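Tetracycline Repressor, class A (PDB 5MRU) represses the tetracycline resistance gene by binding its operator DNA, with an affinity that falls when tetracycline binds. Local coordinates at residues Leu4-Ala12 and Ala40-Lys48; Arg76-Arg87 and Phe187-Leu198. All coordinates share one frame; numbering follows the deposited sequence.

Contact 1 of 2, residues Leu4-Ala12 and Ala40-Lys48; sequences LQPNTVIRA and ALYWHFRNK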
loop_
_atom_site.group_PDB
_atom_site.type_symbol
_atom_site.label_atom_id
_atom_site.label_comp_id
_atom_site.label_asym_id
_atom_site.label_seq_id
_atom_site.Cartn_x
_atom_site.Cartn_y
_atom_site.Cartn_z
ATOM N N LEU A 4 6.977 -25.587 11.875
ATOM C CA LEU A 4 5.898 -24.544 11.898
ATOM C C LEU A 4 5.921 -23.735 13.217
ATOM O O LEU A 4 6.976 -23.184 13.551
ATOM C CB LEU A 4 4.533 -25.195 11.633
ATOM N N GLN A 5 4.782 -23.678 13.936
ATOM C CA GLN A 5 4.575 -22.883 15.193
ATOM C C GLN A 5 3.106 -23.003 15.678
ATOM O O GLN A 5 2.200 -22.877 14.855
ATOM C CB GLN A 5 4.865 -21.382 14.980
ATOM C CG GLN A 5 5.147 -20.603 16.264
ATOM C CD GLN A 5 6.593 -20.754 16.712
ATOM O OE1 GLN A 5 6.931 -21.578 17.582
ATOM N NE2 GLN A 5 7.473 -19.985 16.076
ATOM N N PRO A 6 2.854 -23.188 17.011
ATOM C CA PRO A 6 1.475 -23.487 17.544
ATOM C C PRO A 6 0.326 -22.452 17.290
ATOM O O PRO A 6 0.562 -21.232 17.326
ATOM C CB PRO A 6 1.704 -23.648 19.062
ATOM C CG PRO A 6 3.166 -23.844 19.238
ATOM C CD PRO A 6 3.847 -23.144 18.106
ATOM N N ASN A 7 -0.893 -22.970 17.074
ATOM C CA ASN A 7 -2.096 -22.184 16.761
ATOM C C ASN A 7 -2.575 -21.376 17.955
ATOM O O ASN A 7 -2.830 -20.189 17.835
ATOM C CB ASN A 7 -3.238 -23.090 16.259
ATOM N N THR A 8 -2.686 -22.015 19.107
ATOM C CA THR A 8 -3.025 -21.320 20.349
ATOM C C THR A 8 -2.147 -20.038 20.488
ATOM O O THR A 8 -2.634 -18.964 20.852
ATOM C CB THR A 8 -2.916 -22.285 21.580
ATOM O OG1 THR A 8 -1.603 -22.849 21.672
ATOM C CG2 THR A 8 -3.905 -23.449 21.462
ATOM N N VAL A 9 -0.865 -20.145 20.143
ATOM C CA VAL A 9 0.056 -19.004 20.194
ATOM C C VAL A 9 -0.274 -17.956 19.126
ATOM O O VAL A 9 -0.210 -16.748 19.381
ATOM C CB VAL A 9 1.529 -19.463 20.032
ATOM C CG1 VAL A 9 2.484 -18.287 19.918
ATOM C CG2 VAL A 9 1.971 -20.273 21.228
ATOM N N ILE A 10 -0.589 -18.417 17.921
ATOM C CA ILE A 10 -0.909 -17.509 16.834
ATOM C C ILE A 10 -2.256 -16.795 17.067
ATOM O O ILE A 10 -2.396 -15.585 16.853
ATOM C CB ILE A 10 -0.910 -18.242 15.492
ATOM C CG1 ILE A 10 0.501 -18.786 15.167
ATOM C CG2 ILE A 10 -1.364 -17.300 14.391
ATOM C CD1 ILE A 10 1.523 -17.740 14.706
ATOM N N ARG A 11 -3.241 -17.548 17.525
ATOM C CA ARG A 11 -4.500 -16.966 17.846
ATOM C C ARG A 11 -4.274 -15.843 18.860
ATOM O O ARG A 11 -4.779 -14.742 18.703
ATOM C CB ARG A 11 -5.418 -18.041 18.402
ATOM C CG ARG A 11 -6.817 -17.598 18.823
ATOM C CD ARG A 11 -7.819 -17.625 17.687
ATOM N NE ARG A 11 -8.064 -16.270 17.223
ATOM C CZ ARG A 11 -7.978 -15.854 15.968
ATOM N NH1 ARG A 11 -7.667 -16.677 14.971
ATOM N NH2 ARG A 11 -8.215 -14.581 15.707
ATOM N N ALA A 12 -3.509 -16.127 19.903
ATOM C CA ALA A 12 -3.265 -15.151 20.954
ATOM C C ALA A 12 -2.572 -13.892 20.382
ATOM O O ALA A 12 -2.846 -12.749 20.800
ATOM C CB ALA A 12 -2.424 -15.785 22.045
ATOM N N ALA A 40 1.504 -25.862 28.522
ATOM C CA ALA A 40 2.939 -25.786 28.730
ATOM C C ALA A 40 3.653 -26.279 27.483
ATOM O O ALA A 40 4.389 -27.261 27.510
ATOM C CB ALA A 40 3.359 -26.596 29.956
ATOM N N LEU A 41 3.446 -25.558 26.395
ATOM C CA LEU A 41 3.962 -25.931 25.078
ATOM C C LEU A 41 4.788 -24.761 24.534
ATOM O O LEU A 41 4.360 -23.604 24.606
ATOM C CB LEU A 41 2.805 -26.306 24.133
ATOM C CG LEU A 41 1.485 -25.517 24.275
ATOM C CD1 LEU A 41 1.519 -24.208 23.488
ATOM C CD2 LEU A 41 0.262 -26.399 23.936
ATOM N N TYR A 42 5.961 -25.079 23.991
ATOM C CA TYR A 42 7.026 -24.102 23.817
ATOM C C TYR A 42 6.952 -23.347 22.500
ATOM O O TYR A 42 6.595 -23.887 21.468
ATOM C CB TYR A 42 8.357 -24.821 23.939
ATOM C CG TYR A 42 9.568 -23.959 23.820
ATOM C CD1 TYR A 42 10.113 -23.326 24.925
ATOM C CD2 TYR A 42 10.209 -23.819 22.613
ATOM C CE1 TYR A 42 11.261 -22.549 24.824
ATOM C CE2 TYR A 42 11.343 -23.032 22.487
ATOM C CZ TYR A 42 11.871 -22.400 23.596
ATOM O OH TYR A 42 13.002 -21.630 23.448
ATOM N N TRP A 43 7.300 -22.074 22.538
ATOM C CA TRP A 43 7.341 -21.312 21.313
ATOM C C TRP A 43 8.401 -20.238 21.360
ATOM O O TRP A 43 8.696 -19.696 22.412
ATOM C CB TRP A 43 5.993 -20.649 21.048
ATOM C CG TRP A 43 5.627 -19.694 22.108
ATOM C CD1 TRP A 43 5.029 -19.989 23.307
ATOM C CD2 TRP A 43 5.867 -18.290 22.111
ATOM N NE1 TRP A 43 4.869 -18.840 24.042
ATOM C CE2 TRP A 43 5.362 -17.783 23.327
ATOM C CE3 TRP A 43 6.470 -17.414 21.212
ATOM C CZ2 TRP A 43 5.444 -16.450 23.669
ATOM C CZ3 TRP A 43 6.531 -16.056 21.539
ATOM C CH2 TRP A 43 6.019 -15.592 22.764
ATOM N N HIS A 44 8.944 -19.912 20.196
ATOM C CA HIS A 44 9.929 -18.883 20.110
ATOM C C HIS A 44 9.921 -18.247 18.739
ATOM O O HIS A 44 9.879 -18.945 17.752
ATOM C CB HIS A 44 11.339 -19.414 20.413
ATOM C CG HIS A 44 12.372 -18.359 20.273
ATOM N ND1 HIS A 44 12.475 -17.322 21.168
ATOM C CD2 HIS A 44 13.241 -18.083 19.271
ATOM C CE1 HIS A 44 13.387 -16.466 20.748
ATOM N NE2 HIS A 44 13.875 -16.911 19.603
ATOM N N PHE A 45 9.999 -16.925 18.671
ATOM C CA PHE A 45 10.175 -16.292 17.375
ATOM C C PHE A 45 11.575 -15.690 17.218
ATOM O O PHE A 45 12.105 -15.068 18.143
ATOM C CB PHE A 45 9.085 -15.255 17.147
ATOM C CG PHE A 45 7.716 -15.857 17.017
ATOM C CD1 PHE A 45 7.306 -16.417 15.829
ATOM C CD2 PHE A 45 6.829 -15.861 18.111
ATOM C CE1 PHE A 45 6.032 -16.964 15.719
ATOM C CE2 PHE A 45 5.555 -16.388 18.009
ATOM C CZ PHE A 45 5.158 -16.953 16.813
ATOM N N ARG A 46 12.173 -15.901 16.053
ATOM C CA ARG A 46 13.528 -15.442 15.841
ATOM C C ARG A 46 13.594 -13.910 16.068
ATOM O O ARG A 46 14.557 -13.389 16.570
ATOM C CB ARG A 46 14.018 -15.901 14.457
ATOM C CG ARG A 46 15.296 -15.249 13.966
ATOM C CD ARG A 46 16.065 -16.177 13.035
ATOM N NE ARG A 46 17.180 -15.514 12.346
ATOM C CZ ARG A 46 17.040 -14.619 11.358
ATOM N NH1 ARG A 46 15.824 -14.244 10.919
ATOM N NH2 ARG A 46 18.128 -14.087 10.798
ATOM N N ASN A 47 12.532 -13.199 15.745
ATOM C CA ASN A 47 12.440 -11.777 16.021
ATOM C C ASN A 47 11.052 -11.326 15.647
ATOM O O ASN A 47 10.243 -12.109 15.132
ATOM C CB ASN A 47 13.474 -10.977 15.221
ATOM C CG ASN A 47 13.593 -11.432 13.760
ATOM O OD1 ASN A 47 12.605 -11.763 13.097
ATOM N ND2 ASN A 47 14.812 -11.429 13.254
ATOM N N LYS A 48 10.773 -10.053 15.881
ATOM C CA LYS A 48 9.459 -9.528 15.626
ATOM C C LYS A 48 9.026 -9.796 14.196
ATOM O O LYS A 48 7.908 -10.171 13.933
ATOM C CB LYS A 48 9.425 -8.046 15.937
ATOM C CG LYS A 48 8.005 -7.529 16.054
ATOM C CD LYS A 48 7.919 -6.034 16.374
ATOM C CE LYS A 48 6.529 -5.512 16.021
ATOM N NZ LYS A 48 6.297 -4.182 16.630
#

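Contact 2 of 2, residues Arg76-Arg87 and Phe187-Leu198; sequences RSFLTGNARSFR and FEQGLAVIVDGL. With TDC (5a,6-anhydrotetracycline), chain B.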
loop_
_atom_site.group_PDB
_atom_site.type_symbol
_atom_site.label_atom_id
_atom_site.label_comp_id
_atom_site.label_asym_id
_atom_site.label_seq_id
_atom_site.Cartn_x
_atom_site.Cartn_y
_atom_site.Cartn_z
ATOM N N ARG A 76 -11.461 -13.718 -15.341
ATOM C CA ARG A 76 -12.030 -12.526 -14.705
ATOM C C ARG A 76 -12.526 -12.850 -13.313
ATOM O O ARG A 76 -12.133 -12.204 -12.360
ATOM C CB ARG A 76 -13.207 -11.957 -15.503
ATOM C CG ARG A 76 -12.831 -10.920 -16.547
ATOM C CD ARG A 76 -14.039 -10.562 -17.402
ATOM N NE ARG A 76 -13.644 -10.020 -18.700
ATOM C CZ ARG A 76 -13.217 -8.775 -18.913
ATOM N NH1 ARG A 76 -13.125 -7.918 -17.896
ATOM N NH2 ARG A 76 -12.875 -8.386 -20.150
ATOM N N SER A 77 -13.403 -13.851 -13.218
ATOM C CA SER A 77 -14.052 -14.195 -11.957
ATOM C C SER A 77 -13.044 -14.634 -10.900
ATOM O O SER A 77 -13.261 -14.372 -9.728
ATOM C CB SER A 77 -15.078 -15.294 -12.162
ATOM O OG SER A 77 -14.428 -16.530 -12.349
ATOM N N PHE A 78 -11.952 -15.281 -11.315
ATOM C CA PHE A 78 -10.875 -15.669 -10.392
ATOM C C PHE A 78 -10.067 -14.482 -9.846
ATOM O O PHE A 78 -9.886 -14.353 -8.635
ATOM C CB PHE A 78 -9.902 -16.648 -11.051
ATOM C CG PHE A 78 -8.613 -16.781 -10.303
ATOM C CD1 PHE A 78 -8.586 -17.385 -9.058
ATOM C CD2 PHE A 78 -7.438 -16.246 -10.804
ATOM C CE1 PHE A 78 -7.407 -17.461 -8.324
ATOM C CE2 PHE A 78 -6.253 -16.327 -10.076
ATOM C CZ PHE A 78 -6.238 -16.935 -8.830
ATOM N N LEU A 79 -9.539 -13.646 -10.737
ATOM C CA LEU A 79 -8.778 -12.472 -10.308
ATOM C C LEU A 79 -9.598 -11.515 -9.467
ATOM O O LEU A 79 -9.062 -10.903 -8.518
ATOM C CB LEU A 79 -8.243 -11.682 -11.493
ATOM C CG LEU A 79 -7.192 -12.376 -12.341
ATOM C CD1 LEU A 79 -6.949 -11.579 -13.626
ATOM C CD2 LEU A 79 -5.892 -12.633 -11.609
ATOM N N THR A 80 -10.873 -11.359 -9.837
ATOM C CA THR A 80 -11.796 -10.488 -9.117
ATOM C C THR A 80 -12.018 -11.036 -7.734
ATOM O O THR A 80 -11.725 -10.370 -6.730
ATOM C CB THR A 80 -13.159 -10.395 -9.804
ATOM O OG1 THR A 80 -13.057 -9.584 -10.989
ATOM C CG2 THR A 80 -14.166 -9.781 -8.866
ATOM N N GLY A 81 -12.515 -12.262 -7.698
ATOM C CA GLY A 81 -12.755 -12.946 -6.455
ATOM C C GLY A 81 -11.512 -13.005 -5.596
ATOM O O GLY A 81 -11.545 -12.672 -4.399
ATOM N N ASN A 82 -10.416 -13.428 -6.230
ATOM C CA ASN A 82 -9.078 -13.490 -5.622
ATOM C C ASN A 82 -8.653 -12.236 -4.925
ATOM O O ASN A 82 -8.122 -12.299 -3.845
ATOM C CB ASN A 82 -8.058 -13.746 -6.693
ATOM C CG ASN A 82 -6.674 -13.733 -6.162
ATOM O OD1 ASN A 82 -5.881 -12.862 -6.516
ATOM N ND2 ASN A 82 -6.360 -14.712 -5.320
ATOM N N ALA A 83 -8.902 -11.106 -5.574
ATOM C CA ALA A 83 -8.568 -9.789 -5.045
ATOM C C ALA A 83 -9.493 -9.412 -3.915
ATOM O O ALA A 83 -9.076 -8.869 -2.889
ATOM C CB ALA A 83 -8.698 -8.754 -6.154
ATOM N N ARG A 84 -10.774 -9.675 -4.136
ATOM C CA ARG A 84 -11.778 -9.471 -3.103
ATOM C C ARG A 84 -11.444 -10.255 -1.879
ATOM O O ARG A 84 -11.585 -9.756 -0.751
ATOM C CB ARG A 84 -13.152 -9.886 -3.617
ATOM C CG ARG A 84 -13.774 -8.776 -4.402
ATOM C CD ARG A 84 -14.943 -9.299 -5.143
ATOM N NE ARG A 84 -15.755 -8.224 -5.679
ATOM C CZ ARG A 84 -16.604 -8.386 -6.692
ATOM N NH1 ARG A 84 -16.747 -9.579 -7.273
ATOM N NH2 ARG A 84 -17.313 -7.351 -7.136
ATOM N N SER A 85 -11.011 -11.489 -2.096
ATOM C CA SER A 85 -10.759 -12.411 -0.996
ATOM C C SER A 85 -9.472 -12.091 -0.239
ATOM O O SER A 85 -9.417 -12.200 0.977
ATOM C CB SER A 85 -10.675 -13.792 -1.557
ATOM O OG SER A 85 -10.625 -14.696 -0.513
ATOM N N PHE A 86 -8.424 -11.730 -0.982
ATOM C CA PHE A 86 -7.179 -11.249 -0.408
ATOM C C PHE A 86 -7.503 -10.074 0.513
ATOM O O PHE A 86 -7.276 -10.142 1.715
ATOM C CB PHE A 86 -6.227 -10.837 -1.535
ATOM C CG PHE A 86 -4.864 -10.329 -1.071
ATOM C CD1 PHE A 86 -4.162 -10.961 -0.076
ATOM C CD2 PHE A 86 -4.273 -9.249 -1.700
ATOM C CE1 PHE A 86 -2.918 -10.527 0.320
ATOM C CE2 PHE A 86 -3.022 -8.791 -1.308
ATOM C CZ PHE A 86 -2.339 -9.439 -0.286
ATOM N N ARG A 87 -8.126 -9.051 -0.062
ATOM C CA ARG A 87 -8.485 -7.818 0.634
ATOM C C ARG A 87 -9.171 -8.047 1.936
ATOM O O ARG A 87 -8.856 -7.412 2.903
ATOM C CB ARG A 87 -9.424 -6.982 -0.228
ATOM C CG ARG A 87 -9.995 -5.803 0.507
ATOM C CD ARG A 87 -10.441 -4.720 -0.453
ATOM N NE ARG A 87 -11.030 -3.530 0.211
ATOM C CZ ARG A 87 -12.324 -3.365 0.501
ATOM N NH1 ARG A 87 -13.184 -4.317 0.233
ATOM N NH2 ARG A 87 -12.758 -2.246 1.071
ATOM N N PHE A 187 -12.415 0.485 -4.051
ATOM C CA PHE A 187 -11.582 -0.646 -4.320
ATOM C C PHE A 187 -12.133 -1.353 -5.500
ATOM O O PHE A 187 -11.438 -1.564 -6.484
ATOM C CB PHE A 187 -11.589 -1.605 -3.159
ATOM C CG PHE A 187 -11.074 -2.960 -3.495
ATOM C CD1 PHE A 187 -9.719 -3.213 -3.502
ATOM C CD2 PHE A 187 -11.946 -3.989 -3.768
ATOM C CE1 PHE A 187 -9.234 -4.469 -3.796
ATOM C CE2 PHE A 187 -11.470 -5.259 -4.058
ATOM C CZ PHE A 187 -10.105 -5.500 -4.073
ATOM N N GLU A 188 -13.399 -1.712 -5.368
ATOM C CA GLU A 188 -14.152 -2.441 -6.389
ATOM C C GLU A 188 -14.034 -1.821 -7.782
ATOM O O GLU A 188 -13.876 -2.533 -8.764
ATOM C CB GLU A 188 -15.627 -2.544 -5.958
ATOM C CG GLU A 188 -16.277 -3.855 -6.325
ATOM C CD GLU A 188 -15.467 -5.079 -5.932
ATOM O OE1 GLU A 188 -15.439 -5.438 -4.740
ATOM O OE2 GLU A 188 -14.903 -5.721 -6.842
ATOM N N GLN A 189 -14.078 -0.495 -7.845
ATOM C CA GLN A 189 -13.828 0.230 -9.090
ATOM C C GLN A 189 -12.395 0.076 -9.593
ATOM O O GLN A 189 -12.189 -0.285 -10.747
ATOM C CB GLN A 189 -14.116 1.726 -8.946
ATOM C CG GLN A 189 -15.556 2.148 -9.184
ATOM C CD GLN A 189 -15.754 3.650 -9.014
ATOM O OE1 GLN A 189 -14.799 4.411 -8.813
ATOM N NE2 GLN A 189 -16.999 4.085 -9.091
ATOM N N GLY A 190 -11.400 0.371 -8.754
ATOM C CA GLY A 190 -10.020 0.326 -9.227
ATOM C C GLY A 190 -9.703 -1.049 -9.774
ATOM O O GLY A 190 -8.993 -1.191 -10.767
ATOM N N LEU A 191 -10.232 -2.060 -9.093
ATOM C CA LEU A 191 -10.099 -3.454 -9.478
ATOM C C LEU A 191 -10.779 -3.716 -10.819
ATOM O O LEU A 191 -10.283 -4.518 -11.606
ATOM C CB LEU A 191 -10.745 -4.339 -8.413
ATOM C CG LEU A 191 -10.812 -5.822 -8.732
ATOM C CD1 LEU A 191 -9.416 -6.412 -8.939
ATOM C CD2 LEU A 191 -11.566 -6.584 -7.664
ATOM N N ALA A 192 -11.930 -3.066 -11.061
ATOM C CA ALA A 192 -12.646 -3.168 -12.364
ATOM C C ALA A 192 -11.777 -2.632 -13.503
ATOM O O ALA A 192 -11.576 -3.302 -14.517
ATOM C CB ALA A 192 -13.975 -2.438 -12.326
ATOM N N VAL A 193 -11.236 -1.434 -13.310
ATOM C CA VAL A 193 -10.288 -0.848 -14.253
ATOM C C VAL A 193 -9.094 -1.778 -14.478
ATOM O O VAL A 193 -8.651 -2.017 -15.602
ATOM C CB VAL A 193 -9.774 0.486 -13.722
ATOM C CG1 VAL A 193 -8.664 1.017 -14.615
ATOM C CG2 VAL A 193 -10.916 1.472 -13.598
ATOM N N ILE A 194 -8.566 -2.313 -13.402
ATOM C CA ILE A 194 -7.431 -3.197 -13.543
ATOM C C ILE A 194 -7.769 -4.410 -14.389
ATOM O O ILE A 194 -6.968 -4.835 -15.199
ATOM C CB ILE A 194 -6.867 -3.609 -12.168
ATOM C CG1 ILE A 194 -5.875 -2.528 -11.696
ATOM C CG2 ILE A 194 -6.216 -4.998 -12.216
ATOM C CD1 ILE A 194 -5.520 -2.602 -10.220
ATOM N N VAL A 195 -8.948 -4.968 -14.216
ATOM C CA VAL A 195 -9.245 -6.201 -14.906
ATOM C C VAL A 195 -9.417 -5.933 -16.407
ATOM O O VAL A 195 -9.137 -6.806 -17.255
ATOM C CB VAL A 195 -10.482 -6.900 -14.306
ATOM C CG1 VAL A 195 -11.742 -6.676 -15.150
ATOM C CG2 VAL A 195 -10.208 -8.385 -14.155
ATOM N N ASP A 196 -9.883 -4.724 -16.728
ATOM C CA ASP A 196 -10.072 -4.330 -18.121
ATOM C C ASP A 196 -8.701 -4.280 -18.828
ATOM O O ASP A 196 -8.480 -4.972 -19.830
ATOM C CB ASP A 196 -10.804 -2.978 -18.230
ATOM C CG ASP A 196 -12.278 -3.046 -17.789
ATOM O OD1 ASP A 196 -12.726 -4.081 -17.260
ATOM O OD2 ASP A 196 -12.988 -2.043 -17.967
ATOM N N GLY A 197 -7.773 -3.500 -18.283
ATOM C CA GLY A 197 -6.452 -3.349 -18.893
ATOM C C GLY A 197 -5.702 -4.653 -19.098
ATOM O O GLY A 197 -4.854 -4.742 -19.973
ATOM N N LEU A 198 -5.993 -5.659 -18.280
ATOM C CA LEU A 198 -5.433 -6.990 -18.491
ATOM C C LEU A 198 -6.106 -7.692 -19.657
ATOM O O LEU A 198 -5.440 -8.395 -20.420
ATOM C CB LEU A 198 -5.612 -7.852 -17.253
ATOM C CG LEU A 198 -4.871 -7.356 -16.019
ATOM C CD1 LEU A 198 -5.496 -8.006 -14.796
ATOM C CD2 LEU A 198 -3.378 -7.648 -16.115
HETATM O O12 TDC B . 0.977 -11.222 -1.729
HETATM C C12 TDC B . 0.800 -11.937 -2.755
HETATM C C1B TDC B . 1.928 -12.222 -3.671
HETATM C C11 TDC B . 3.190 -11.746 -3.349
HETATM O O11 TDC B . 3.399 -10.999 -2.199
HETATM C C1A TDC B . 4.272 -11.998 -4.174
HETATM C C10 TDC B . 5.530 -11.514 -3.844
HETATM O O10 TDC B . 5.774 -10.761 -2.706
HETATM C C9 TDC B . 6.668 -11.799 -4.726
HETATM C C8 TDC B . 6.452 -12.550 -5.863
HETATM C C7 TDC B . 5.180 -13.013 -6.152
HETATM C C61 TDC B . 4.084 -12.751 -5.334
HETATM C C6 TDC B . 2.793 -13.235 -5.653
HETATM C C62 TDC B . 2.501 -14.048 -6.879
HETATM C C51 TDC B . 1.712 -12.977 -4.817
HETATM C C5 TDC B . 0.328 -13.485 -5.178
HETATM C C1C TDC B . -0.522 -12.586 -3.055
HETATM C C1 TDC B . -0.502 -14.058 -2.629
HETATM O O1 TDC B . 0.474 -14.504 -2.030
HETATM O O1C TDC B . -1.599 -11.884 -2.484
HETATM C C41 TDC B . -0.776 -12.638 -4.530
HETATM C C4 TDC B . -2.180 -13.214 -4.902
HETATM N N4 TDC B . -3.318 -12.265 -5.205
HETATM C C43 TDC B . -3.359 -11.029 -4.374
HETATM C C42 TDC B . -3.147 -11.856 -6.642
HETATM C C3 TDC B . -2.588 -14.359 -3.963
HETATM O O3 TDC B . -3.639 -14.921 -4.240
HETATM C C2 TDC B . -1.709 -14.811 -2.910
HETATM C C21 TDC B . -2.052 -15.995 -2.104
HETATM O O21 TDC B . -3.052 -16.673 -2.383
HETATM N N21 TDC B . -1.232 -16.448 -1.131
#

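Contact 1 of 2, residues Leu4-Ala12 and Ala40-Lys48
Q5 and W43 bring the two backbones nearest, with their CA atoms 6.9 Å apart, where the chain entering helix 7-24 passes the extended residues 41-45. Q5 reaches over to the backbone of that segment. The Q5 chain starts with CG anti to the backbone N (chi1 -160°) and then bends at chi2, which brings NE2 over one face of the F45 ring. Q5 CG is 3.7 Å from F45 CZ, and the amide plane stands well tilted to the ring. From there Q5 NE2 gives a weak hydrogen bond to H44 O, 3.1 Å long and bent to 134° at the hydrogen.

V9 touches two aromatic rings with its methyls. V9 CG2 lies over one face of the W43 indole, 4.0 Å from the centroid of the five-membered ring, in a CH-pi contact. V9 CG1 also lies over that face, toward the rim, and meets the edge of the F45 ring at CE2, 4.1 Å away. I10 joins at the same ring edge, with I10 CD1 4.3 Å from F45 CZ. At the outer end, P6 CB meets L41 CD1 in looser apolar contact, and T8 touches the same methyl through its hydroxyl oxygen OG1.

In TetR repressors the recognition helix is expected in this part of the helix-turn-helix, but residues 40-47 are modelled here without regular helix. W43 also packs on L30 and L34 of helix 27-34. I10 touches A54 and A58 of helix 48-63, and F45 touches L51. The contact thus ties the start of helix 7-24 to the end of the DNA-binding motif, beside both helices.

Contact 2 of 2, residues Arg76-Arg87 and Phe187-Leu198
R87 and F187 pack at one end of two helices whose segments 76-87 and 187-198 run roughly antiparallel, 148° between their directions and 10.6 Å between the segment axes at closest approach. The R87 side chain starts with R87 CB 4.2 Å from F187 CZ. Its CG is anti to the backbone N (chi1 171°), and the extended chain carries the next atom over the ring. R87 CD sits above the ring centre, 3.4 Å from the F187 centroid and 7° off the normal, a CH-pi contact. R87 NE then passes F187 CG at 3.7 Å. R87 CZ lies beyond the ring, 4.1 Å from F187 CB, with the guanidinium nearly parallel to the ring plane. The tip leaves the pair: NH2 forms a salt bridge with E148 of helix 127-153.

R84 makes the polar link between the helices. R84 NE lies 2.9 Å from E188 OE2 in a salt bridge, and it also hydrogen-bonds to OE1, nearly straight. R84 NE meets E188 OE1 from above the carboxylate plane, while OE1 lies in the guanidinium plane. Farther in, A83 CB touches L191 CD1 at 3.7 Å. Toward the other end V195 CG1 touches R76 NH1 at the edge of the guanidinium, V195 CG2 lies near T80 OG1, and L79 meets L198. D196 has its main partner in R201 of the second subunit; its ion pair with R76 is long.

Another side of helix 75-91 lines the drug pocket. N82 ND2 donates to O3 of anhydrotetracycline at 2.9 Å, and N82 OD1 accepts from the drug's N4. F86 turns a ring face to the drug's O1C. Helix 127-153 packs on L79, A83, F86 and L198. Helix 107-123 touches F78, L79 and N82. Helix 183-199 meets the second subunit through V193, I194 and L198.

In the fold
The two contacts flank the middle of the chain from opposite sides. Their centres are 34 Å apart and their nearest atoms about 15 Å. Contact 1 is complete by residue 48, well before contact 2 begins at 76, and they share no helix. Contact 1 belongs to the N-terminal DNA-binding region. Contact 2 joins helix 75-91 to helix 183-199 in the C-terminal drug-binding and dimerisation region. Helix 48-63 starts at the last residue of contact 1 and runs toward the pocket, where L60 and H64 lie. This is consistent with a signal passing from the drug site to the DNA-binding end. R46 and N47 reach E157 of the second subunit, while helix 183-199 packs directly on that subunit.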